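Oxalate biosynthetic component 1 (Burkholderia thailandensis, PDB 5IKY) probably makes oxalate from oxaloacetate and acetyl-CoA as a bifunctional enzyme, combining a serine-hydrolase activity with an additional lyase activity. Local coordinates at residues A776-T788 with L929-A941. Sequence-based numbering, arbitrary orientation.
Sequences ASVDWVVLPSTPT and LKCFAHSSGIATA
Two neighbouring parallel strands of an alpha/beta-hydrolase sheet meet where V781 lies beside C931 and V782 beside F932. Strand 929-935 leads into a sharp turn and helix 937-955. The backbones are joined in parallel register: V781 N donates to K930 O (2.9 Å), F932 N to V781 O (2.8 Å) and L783 N to F932 O (3.1 Å).

On one face of the sheet, the W780 ring is sandwiched between two residues of strand 929-935. F932 lies against its six-membered ring in an offset stack, with centroids 4.1 Å apart and planes at 5°. K930 CB sits over the opposite face, 3.7 Å from the centroid of that ring, as a CH-pi contact. W780 CG is anti to its carbonyl carbon (chi1 -69°), which carries the indole across to the neighbouring strand. F805 of helix 792-813 also stacks on F932. On the other face, V781 CG2 meets L929 CD1, and L783 CD1 reaches A941 CB (3.6 Å) on the helix.

Beyond the strand ends, T786 OG1 and S936 OG share a hydrogen bond of 2.7 Å. It ties loop 783-788 to the type II' turn H934-G937. S935 in this turn has a positive phi of 57°, and its OG is hydrogen-bonded to H1069 NE2. This strand-turn-helix is characteristic of the nucleophile elbow of alpha/beta hydrolases, consistent with S935 as the nucleophile.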
loop_
_atom_site.group_PDB
_atom_site.type_symbol
_atom_site.label_atom_id
_atom_site.label_comp_id
_atom_site.label_asym_id
_atom_site.label_seq_id
_atom_site.Cartn_x
_atom_site.Cartn_y
_atom_site.Cartn_z
ATOM N N ALA A 776 -15.360 29.405 -33.187
ATOM C CA ALA A 776 -14.683 29.082 -34.439
ATOM C C ALA A 776 -13.230 29.558 -34.455
ATOM O O ALA A 776 -12.385 28.968 -35.128
ATOM C CB ALA A 776 -15.443 29.679 -35.612
ATOM N N SER A 777 -12.947 30.621 -33.710
ATOM C CA SER A 777 -11.624 31.240 -33.722
ATOM C C SER A 777 -10.647 30.566 -32.765
ATOM O O SER A 777 -9.448 30.850 -32.786
ATOM C CB SER A 777 -11.737 32.723 -33.367
ATOM O OG SER A 777 -12.203 32.886 -32.038
ATOM N N VAL A 778 -11.165 29.673 -31.930
ATOM C CA VAL A 778 -10.394 29.117 -30.824
ATOM C C VAL A 778 -9.967 27.667 -31.069
ATOM O O VAL A 778 -10.739 26.860 -31.587
ATOM C CB VAL A 778 -11.205 29.214 -29.511
ATOM C CG1 VAL A 778 -10.681 28.257 -28.470
ATOM C CG2 VAL A 778 -11.183 30.642 -28.984
ATOM N N ASP A 779 -8.727 27.353 -30.699
ATOM C CA ASP A 779 -8.175 26.011 -30.864
ATOM C C ASP A 779 -8.739 25.010 -29.851
ATOM O O ASP A 779 -9.118 23.896 -30.216
ATOM C CB ASP A 779 -6.649 26.052 -30.747
ATOM C CG ASP A 779 -6.023 27.110 -31.637
ATOM O OD1 ASP A 779 -5.715 26.799 -32.808
ATOM O OD2 ASP A 779 -5.835 28.251 -31.165
ATOM N N TRP A 780 -8.788 25.406 -28.582
ATOM C CA TRP A 780 -9.228 24.502 -27.520
ATOM C C TRP A 780 -10.324 25.089 -26.639
ATOM O O TRP A 780 -10.231 26.229 -26.186
ATOM C CB TRP A 780 -8.045 24.105 -26.635
ATOM C CG TRP A 780 -7.046 23.220 -27.306
ATOM C CD1 TRP A 780 -6.019 23.608 -28.116
ATOM C CD2 TRP A 780 -6.970 21.792 -27.217
ATOM N NE1 TRP A 780 -5.311 22.510 -28.540
ATOM C CE2 TRP A 780 -5.874 21.383 -28.003
ATOM C CE3 TRP A 780 -7.724 20.819 -26.552
ATOM C CZ2 TRP A 780 -5.513 20.044 -28.141
ATOM C CZ3 TRP A 780 -7.364 19.491 -26.690
ATOM C CH2 TRP A 780 -6.268 19.116 -27.478
ATOM N N VAL A 781 -11.356 24.292 -26.384
ATOM C CA VAL A 781 -12.393 24.659 -25.428
ATOM C C VAL A 781 -12.112 24.001 -24.082
ATOM O O VAL A 781 -11.849 22.804 -24.013
ATOM C CB VAL A 781 -13.794 24.250 -25.925
ATOM C CG1 VAL A 781 -14.840 24.504 -24.849
ATOM C CG2 VAL A 781 -14.142 24.999 -27.203
ATOM N N VAL A 782 -12.154 24.787 -23.011
ATOM C CA VAL A 782 -11.934 24.244 -21.677
ATOM C C VAL A 782 -13.246 24.167 -20.902
ATOM O O VAL A 782 -13.853 25.189 -20.580
ATOM C CB VAL A 782 -10.918 25.083 -20.881
ATOM C CG1 VAL A 782 -10.754 24.520 -19.474
ATOM C CG2 VAL A 782 -9.582 25.121 -21.604
ATOM N N LEU A 783 -13.679 22.943 -20.615
ATOM C CA LEU A 783 -14.907 22.712 -19.865
ATOM C C LEU A 783 -14.714 23.067 -18.393
ATOM O O LEU A 783 -13.596 23.013 -17.882
ATOM C CB LEU A 783 -15.349 21.253 -20.010
ATOM C CG LEU A 783 -15.725 20.814 -21.425
ATOM C CD1 LEU A 783 -16.030 19.327 -21.457
ATOM C CD2 LEU A 783 -16.910 21.615 -21.935
ATOM N N PRO A 784 -15.804 23.439 -17.706
ATOM C CA PRO A 784 -15.693 23.808 -16.291
ATOM C C PRO A 784 -15.532 22.600 -15.372
ATOM O O PRO A 784 -16.039 21.519 -15.672
ATOM C CB PRO A 784 -17.018 24.521 -16.014
ATOM C CG PRO A 784 -17.973 23.895 -16.965
ATOM C CD PRO A 784 -17.179 23.613 -18.211
ATOM N N SER A 785 -14.821 22.790 -14.267
ATOM C CA SER A 785 -14.742 21.773 -13.229
ATOM C C SER A 785 -15.784 22.075 -12.158
ATOM O O SER A 785 -16.692 22.875 -12.378
ATOM C CB SER A 785 -13.339 21.713 -12.622
ATOM O OG SER A 785 -12.955 22.969 -12.092
ATOM N N THR A 786 -15.647 21.440 -11.001
ATOM C CA THR A 786 -16.621 21.597 -9.926
ATOM C C THR A 786 -16.614 22.981 -9.248
ATOM O O THR A 786 -17.679 23.568 -9.052
ATOM C CB THR A 786 -16.423 20.511 -8.846
ATOM O OG1 THR A 786 -16.551 19.217 -9.445
ATOM C CG2 THR A 786 -17.458 20.656 -7.742
ATOM N N PRO A 787 -15.430 23.516 -8.884
ATOM C CA PRO A 787 -15.498 24.785 -8.149
ATOM C C PRO A 787 -15.664 26.022 -9.033
ATOM O O PRO A 787 -15.837 27.121 -8.506
ATOM C CB PRO A 787 -14.152 24.829 -7.426
ATOM C CG PRO A 787 -13.230 24.132 -8.356
ATOM C CD PRO A 787 -14.039 23.028 -8.990
ATOM N N THR A 788 -15.612 25.850 -10.350
ATOM C CA THR A 788 -15.660 26.989 -11.261
ATOM C C THR A 788 -17.088 27.424 -11.585
ATOM O O THR A 788 -17.574 27.214 -12.697
ATOM C CB THR A 788 -14.925 26.680 -12.578
ATOM O OG1 THR A 788 -15.586 25.603 -13.255
ATOM C CG2 THR A 788 -13.481 26.291 -12.301
ATOM N N LEU A 929 -13.800 19.693 -32.787
ATOM C CA LEU A 929 -13.923 20.344 -31.490
ATOM C C LEU A 929 -13.036 19.664 -30.451
ATOM O O LEU A 929 -13.323 18.550 -30.010
ATOM C CB LEU A 929 -15.380 20.341 -31.026
ATOM C CG LEU A 929 -15.650 21.047 -29.696
ATOM C CD1 LEU A 929 -15.220 22.505 -29.769
ATOM C CD2 LEU A 929 -17.115 20.932 -29.312
ATOM N N LYS A 930 -11.958 20.338 -30.066
ATOM C CA LYS A 930 -11.026 19.794 -29.087
ATOM C C LYS A 930 -11.275 20.393 -27.709
ATOM O O LYS A 930 -11.139 21.602 -27.513
ATOM C CB LYS A 930 -9.584 20.048 -29.529
ATOM C CG LYS A 930 -9.203 19.330 -30.815
ATOM C CD LYS A 930 -7.901 19.864 -31.387
ATOM C CE LYS A 930 -8.046 21.312 -31.823
ATOM N NZ LYS A 930 -6.811 21.830 -32.476
ATOM N N CYS A 931 -11.642 19.539 -26.757
ATOM C CA CYS A 931 -12.000 19.993 -25.418
ATOM C C CYS A 931 -11.083 19.434 -24.336
ATOM O O CYS A 931 -10.674 18.275 -24.390
ATOM C CB CYS A 931 -13.449 19.614 -25.096
ATOM S SG CYS A 931 -14.671 20.206 -26.286
ATOM N N PHE A 932 -10.763 20.275 -23.358
ATOM C CA PHE A 932 -10.040 19.840 -22.170
ATOM C C PHE A 932 -11.021 19.629 -21.025
ATOM O O PHE A 932 -11.972 20.396 -20.863
ATOM C CB PHE A 932 -8.972 20.862 -21.774
ATOM C CG PHE A 932 -7.694 20.736 -22.552
ATOM C CD1 PHE A 932 -7.127 19.493 -22.782
ATOM C CD2 PHE A 932 -7.065 21.860 -23.061
ATOM C CE1 PHE A 932 -5.949 19.374 -23.497
ATOM C CE2 PHE A 932 -5.888 21.748 -23.779
ATOM C CZ PHE A 932 -5.330 20.504 -23.998
ATOM N N ALA A 933 -10.790 18.587 -20.236
ATOM C CA ALA A 933 -11.658 18.284 -19.106
ATOM C C ALA A 933 -10.850 18.002 -17.848
ATOM O O ALA A 933 -9.783 17.391 -17.906
ATOM C CB ALA A 933 -12.562 17.100 -19.430
ATOM N N HIS A 934 -11.366 18.460 -16.714
ATOM C CA HIS A 934 -10.765 18.168 -15.420
ATOM C C HIS A 934 -11.843 17.942 -14.369
ATOM O O HIS A 934 -12.890 18.593 -14.397
ATOM C CB HIS A 934 -9.834 19.300 -14.982
ATOM C CG HIS A 934 -9.358 19.172 -13.568
ATOM N ND1 HIS A 934 -8.538 18.146 -13.149
ATOM C CD2 HIS A 934 -9.597 19.934 -12.474
ATOM C CE1 HIS A 934 -8.287 18.285 -11.859
ATOM N NE2 HIS A 934 -8.918 19.362 -11.426
ATOM N N SER A 935 -11.577 17.015 -13.451
ATOM C CA SER A 935 -12.493 16.701 -12.357
ATOM C C SER A 935 -13.869 16.286 -12.877
ATOM O O SER A 935 -14.010 15.248 -13.524
ATOM C CB SER A 935 -12.621 17.897 -11.406
ATOM O OG SER A 935 -13.420 17.576 -10.282
ATOM N N SER A 936 -14.877 17.106 -12.599
ATOM C CA SER A 936 -16.243 16.812 -13.019
ATOM C C SER A 936 -16.482 17.194 -14.476
ATOM O O SER A 936 -17.597 17.071 -14.981
ATOM C CB SER A 936 -17.246 17.541 -12.121
ATOM O OG SER A 936 -16.964 18.930 -12.070
ATOM N N GLY A 937 -15.428 17.657 -15.143
ATOM C CA GLY A 937 -15.518 18.081 -16.528
ATOM C C GLY A 937 -15.969 16.974 -17.462
ATOM O O GLY A 937 -16.729 17.213 -18.400
ATOM N N ILE A 938 -15.503 15.757 -17.202
ATOM C CA ILE A 938 -15.867 14.614 -18.031
ATOM C C ILE A 938 -17.360 14.298 -17.892
ATOM O O ILE A 938 -17.985 13.781 -18.819
ATOM C CB ILE A 938 -15.020 13.365 -17.675
ATOM C CG1 ILE A 938 -15.302 12.221 -18.652
ATOM C CG2 ILE A 938 -15.264 12.927 -16.237
ATOM C CD1 ILE A 938 -15.082 12.594 -20.100
ATOM N N ALA A 939 -17.932 14.634 -16.739
ATOM C CA ALA A 939 -19.355 14.420 -16.500
ATOM C C ALA A 939 -20.192 15.423 -17.287
ATOM O O ALA A 939 -21.180 15.058 -17.924
ATOM C CB ALA A 939 -19.668 14.520 -15.017
ATOM N N THR A 940 -19.786 16.687 -17.230
ATOM C CA THR A 940 -20.469 17.753 -17.953
ATOM C C THR A 940 -20.445 17.470 -19.452
ATOM O O THR A 940 -21.424 17.715 -20.157
ATOM C CB THR A 940 -19.824 19.129 -17.669
ATOM O OG1 THR A 940 -19.931 19.433 -16.272
ATOM C CG2 THR A 940 -20.511 20.225 -18.473
ATOM N N ALA A 941 -19.323 16.935 -19.923
ATOM C CA ALA A 941 -19.143 16.618 -21.336
ATOM C C ALA A 941 -20.130 15.560 -21.817
ATOM O O ALA A 941 -20.784 15.734 -22.844
ATOM C CB ALA A 941 -17.722 16.158 -21.587
#